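Local coordinates for phosphonopyruvate hydrolase (PDB 2DUA) that hydrolyses phosphonopyruvate to pyruvate and phosphate with the help of a divalent metal ion such as magnesium, cobalt or manganese, at the interface of chains A and B and the interface of chains A and C. Numbering follows the deposited sequence. Chains: chain A/B/C, Phosphonopyruvate hydrolase.

Contact 1: the interface of chains A and B. Residues chain A 59-61; chain B 59-61.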
loop_
_atom_site.group_PDB
_atom_site.type_symbol
_atom_site.label_atom_id
_atom_site.label_comp_id
_atom_site.label_asym_id
_atom_site.label_seq_id
_atom_site.Cartn_x
_atom_site.Cartn_y
_atom_site.Cartn_z
ATOM N N SER A 59 -6.819 -4.540 -6.458
ATOM C CA SER A 59 -7.347 -3.450 -5.648
ATOM C C SER A 59 -7.241 -2.168 -6.484
ATOM O O SER A 59 -6.326 -2.031 -7.312
ATOM C CB SER A 59 -6.416 -3.311 -4.416
ATOM O OG SER A 59 -6.804 -2.272 -3.556
ATOM N N MET A 60 -8.142 -1.232 -6.248
ATOM C CA MET A 60 -8.078 0.067 -6.901
ATOM C C MET A 60 -6.734 0.742 -6.467
ATOM O O MET A 60 -6.033 1.369 -7.265
ATOM C CB MET A 60 -9.251 0.930 -6.424
ATOM C CG MET A 60 -9.334 2.388 -6.969
ATOM S SD MET A 60 -8.450 3.645 -5.917
ATOM C CE MET A 60 -9.525 3.760 -4.417
ATOM N N SER A 61 -6.358 0.593 -5.205
ATOM C CA SER A 61 -5.142 1.286 -4.809
ATOM C C SER A 61 -3.901 0.703 -5.503
ATOM O O SER A 61 -2.952 1.430 -5.774
ATOM C CB SER A 61 -5.030 1.347 -3.277
ATOM O OG SER A 61 -4.744 0.098 -2.797
ATOM N N SER B 59 -10.299 1.567 -0.549
ATOM C CA SER B 59 -9.782 0.475 -1.364
ATOM C C SER B 59 -9.911 -0.811 -0.537
ATOM O O SER B 59 -9.825 -0.775 0.701
ATOM C CB SER B 59 -8.277 0.759 -1.598
ATOM O OG SER B 59 -7.647 -0.238 -2.360
ATOM N N MET B 60 -10.082 -1.933 -1.212
ATOM C CA MET B 60 -10.109 -3.226 -0.544
ATOM C C MET B 60 -8.716 -3.425 0.143
ATOM O O MET B 60 -8.610 -3.912 1.271
ATOM C CB MET B 60 -10.318 -4.328 -1.587
ATOM C CG MET B 60 -10.323 -5.802 -1.077
ATOM S SD MET B 60 -8.647 -6.615 -1.082
ATOM C CE MET B 60 -8.309 -6.857 -2.884
ATOM N N SER B 61 -7.644 -3.025 -0.527
ATOM C CA SER B 61 -6.358 -3.284 0.101
ATOM C C SER B 61 -6.171 -2.452 1.381
ATOM O O SER B 61 -5.509 -2.899 2.311
ATOM C CB SER B 61 -5.218 -3.127 -0.918
ATOM O OG SER B 61 -5.062 -1.801 -1.217
HETATM O O HOH W 1 -10.339 -1.798 -4.237
#

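Contact 2: the interface of chains A and C. Residues chain A 18, 20, 36, 220, 234, 237; chain C 253-254, 257-259.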
loop_
_atom_site.group_PDB
_atom_site.type_symbol
_atom_site.label_atom_id
_atom_site.label_comp_id
_atom_site.label_asym_id
_atom_site.label_seq_id
_atom_site.Cartn_x
_atom_site.Cartn_y
_atom_site.Cartn_z
ATOM N N THR A 18 -0.541 9.323 -29.917
ATOM C CA THR A 18 -0.317 7.914 -29.705
ATOM C C THR A 18 0.001 7.677 -28.237
ATOM O O THR A 18 0.738 8.436 -27.615
ATOM C CB THR A 18 0.901 7.367 -30.565
ATOM O OG1 THR A 18 2.079 8.053 -30.159
ATOM C CG2 THR A 18 0.695 7.645 -32.095
ATOM N N MET A 20 1.055 4.423 -25.465
ATOM C CA MET A 20 1.479 3.018 -25.327
ATOM C C MET A 20 1.224 2.487 -23.904
ATOM O O MET A 20 1.405 3.206 -22.866
ATOM C CB MET A 20 2.995 2.919 -25.692
ATOM C CG MET A 20 3.669 1.571 -25.401
ATOM S SD MET A 20 2.905 0.286 -26.294
ATOM C CE MET A 20 3.554 0.479 -28.004
ATOM N N PHE A 36 6.503 7.834 -28.092
ATOM C CA PHE A 36 5.030 7.909 -28.060
ATOM C C PHE A 36 4.525 9.181 -27.428
ATOM O O PHE A 36 5.206 9.791 -26.597
ATOM C CB PHE A 36 4.417 6.719 -27.312
ATOM C CG PHE A 36 4.587 5.423 -28.028
ATOM C CD1 PHE A 36 3.695 5.049 -29.023
ATOM C CD2 PHE A 36 5.698 4.609 -27.752
ATOM C CE1 PHE A 36 3.906 3.868 -29.761
ATOM C CE2 PHE A 36 5.914 3.419 -28.485
ATOM C CZ PHE A 36 5.015 3.061 -29.485
ATOM N N GLU A 220 -1.021 3.566 -38.281
ATOM C CA GLU A 220 -1.241 4.938 -37.872
ATOM C C GLU A 220 -1.617 5.796 -39.079
ATOM O O GLU A 220 -2.417 6.710 -38.952
ATOM C CB GLU A 220 0.005 5.513 -37.179
ATOM C CG GLU A 220 0.200 4.867 -35.834
ATOM C CD GLU A 220 1.418 5.351 -35.077
ATOM O OE1 GLU A 220 1.734 4.702 -34.056
ATOM O OE2 GLU A 220 2.065 6.343 -35.480
ATOM N N TYR A 234 -2.055 1.699 -28.014
ATOM C CA TYR A 234 -1.496 0.345 -28.216
ATOM C C TYR A 234 -1.793 -0.319 -26.855
ATOM O O TYR A 234 -1.121 -0.082 -25.853
ATOM C CB TYR A 234 -0.020 0.499 -28.516
ATOM C CG TYR A 234 0.166 1.095 -29.896
ATOM C CD1 TYR A 234 -0.039 0.308 -31.041
ATOM C CD2 TYR A 234 0.490 2.427 -30.072
ATOM C CE1 TYR A 234 0.083 0.855 -32.334
ATOM C CE2 TYR A 234 0.607 2.999 -31.406
ATOM C CZ TYR A 234 0.396 2.173 -32.497
ATOM O OH TYR A 234 0.467 2.676 -33.783
ATOM N N HIS A 237 0.794 -4.320 -25.891
ATOM C CA HIS A 237 2.012 -4.780 -26.529
ATOM C C HIS A 237 3.232 -4.837 -25.632
ATOM O O HIS A 237 4.168 -5.592 -25.926
ATOM C CB HIS A 237 2.278 -3.917 -27.758
ATOM C CG HIS A 237 1.104 -3.881 -28.695
ATOM N ND1 HIS A 237 0.043 -3.017 -28.523
ATOM C CD2 HIS A 237 0.735 -4.743 -29.682
ATOM C CE1 HIS A 237 -0.936 -3.364 -29.350
ATOM N NE2 HIS A 237 -0.538 -4.408 -30.067
ATOM N N ILE C 253 7.551 -0.262 -33.615
ATOM C CA ILE C 253 6.231 0.354 -33.813
ATOM C C ILE C 253 6.359 1.828 -34.268
ATOM O O ILE C 253 5.665 2.280 -35.180
ATOM C CB ILE C 253 5.393 0.260 -32.506
ATOM C CG1 ILE C 253 5.073 -1.211 -32.222
ATOM C CG2 ILE C 253 4.111 1.121 -32.605
ATOM C CD1 ILE C 253 4.296 -1.477 -30.882
ATOM N N ARG C 254 7.265 2.574 -33.659
ATOM C CA ARG C 254 7.434 3.961 -34.030
ATOM C C ARG C 254 8.084 4.143 -35.396
ATOM O O ARG C 254 7.826 5.139 -36.050
ATOM C CB ARG C 254 8.216 4.709 -32.954
ATOM C CG ARG C 254 7.407 4.801 -31.658
ATOM C CD ARG C 254 6.671 6.166 -31.482
ATOM N NE ARG C 254 6.137 6.784 -32.692
ATOM C CZ ARG C 254 4.950 6.479 -33.256
ATOM N NH1 ARG C 254 4.559 7.108 -34.356
ATOM N NH2 ARG C 254 4.145 5.556 -32.739
ATOM N N GLY C 257 5.282 3.024 -37.845
ATOM C CA GLY C 257 4.013 3.722 -37.719
ATOM C C GLY C 257 2.869 2.728 -37.506
ATOM O O GLY C 257 1.810 2.771 -38.151
ATOM N N GLY C 258 3.078 1.797 -36.590
ATOM C CA GLY C 258 2.070 0.810 -36.313
ATOM C C GLY C 258 2.619 -0.556 -35.921
ATOM O O GLY C 258 3.851 -0.764 -35.885
ATOM N N ILE C 259 1.682 -1.477 -35.630
ATOM C CA ILE C 259 1.974 -2.848 -35.200
ATOM C C ILE C 259 1.796 -3.893 -36.305
ATOM O O ILE C 259 1.797 -5.095 -36.018
ATOM C CB ILE C 259 1.049 -3.245 -34.007
ATOM C CG1 ILE C 259 -0.419 -3.008 -34.365
ATOM C CG2 ILE C 259 1.370 -2.347 -32.777
ATOM C CD1 ILE C 259 -1.354 -3.523 -33.352
#

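Contact 1: the interface of chains A and B
A:Ser59 and A:Ser61 meet B:Ser59 and B:Ser61 at a polar patch on the two-fold axis of the A-B interface, one of the joints by which this member of the isocitrate lyase/PEP mutase superfamily builds its tetramer. In each chain the motif is a helix N-terminus: Ser59 precedes helix 60-71 and Ser61 lies in its first turn. The two helix starts face each other, and four hydroxyls gather between them. Each Ser59 points its OG anti to its backbone N (chi1 179°), which carries the hydroxyl toward the axis. There A:Ser59 OG and B:Ser59 OG lie 2.5 Å apart, and A:Ser61 OG and B:Ser61 OG form a second such pair. A:Ser59 OG is also hydrogen bonded to B:Ser61 OG at 3.0 Å and to its own-chain A:Ser61 OG at 3.2 Å. With one hydrogen each, the four hydroxyls cannot make every bond at once; they must share their protons in a cooperative or alternating pattern whose directions are not seen. The amide B:Ser61 N donates to A:Ser59 OG over 3.2 Å, bent to 147° at the hydrogen, whereas the bond from A:Ser61 N within the chain is weak, so Ser59 caps mainly the partner's helix start. Serine suits both positions because a small hydroxyl can donate and accept, and because it allows close approach: A:Ser59 CB stands 3.7 Å from B:Ser61 CB. The two helix N-termini may also stabilise an acceptor here. Farther along the axis, a water accepts from the amides A:Met60 N, at 3.0 Å, and B:Met60 N, both nearly straight, occupying first-turn amides that the serines do not take.

Contact 2: the interface of chains A and C
C:Arg254 meets A:Glu220 end-on, each terminal nitrogen of the guanidinium facing one carboxylate oxygen, with the two planes 10° apart. This is a patch of the two-fold A-C interface, where the C-terminal end of helix 237-256 of chain C packs against strand and helix ends of chain A in a protein that forms dimers and tetramers. NH1 of C:Arg254 reaches OE2 of A:Glu220 at 2.8 Å in a nearly straight salt bridge, and NH2 pairs with OE1 beside it. Both oxygens use their syn lone pairs; A:Tyr234 OH approaches OE1 on its anti lone pair and helps hold the carboxylate. The side chains cross at about a right angle: glutamate comes extended beyond CG, while arginine is bent at chi2 and chi3, laying its aliphatic part over A:Phe36 and turning its charged end to the acid. CD of C:Arg254 sits over the face of the A:Phe36 ring, 3.8 Å from its centroid, while CB of A:Met20 backs the opposite face. The guanidinium stands steeply to the ring, 75° between planes, and meets CE1 of A:Phe36 by its own edge. Arginine suits the place because its methylenes pack on the aromatic while its tip binds an acid.

C:Ile253 fills the angle between two rings. Its CG2 touches the edge of A:Phe36 in plane and lies over the rim of one face of A:Tyr234, 3.9 Å from CZ of that ring, while its CD1 meets CE of A:Met20 tip to tip at 3.6 Å. C:Ile259 slides past A:Tyr234 in the opposite direction, its CG2 3.5 Å from CD1 of A:Tyr234. That CG2 also lies over one face of the A:His237 imidazole, offset toward the rim, and C:Ile259 CD1 is 3.5 Å from A:His237 NE2. Branched isoleucines suit these places by offering methyls to different neighbours. C:Gly258, with phi 147°, has a backbone all but reserved for glycine; C:Gly257 is merely easy in its left-handed helical conformation. The carbonyl O of C:Gly257 accepts from A:Glu220 N at 2.9 Å.

The C-alpha centres of contact 1 and contact 2 are about 31 Å apart, and the two share no residue, so chain A presents separate surfaces to chains B and C. Contact 1 draws on the start of helix 60-71, whereas contact 2 uses both ends of helix 237-256, its first residue in chain A and its last turn in chain C. Since each interface is two-fold symmetric, the combination of two different pairings can join four copies into the homotetramer. The centres lie about 14 and 19 Å from the probable nucleophile A:Asp54, so both patches appear to serve assembly and lie away from it.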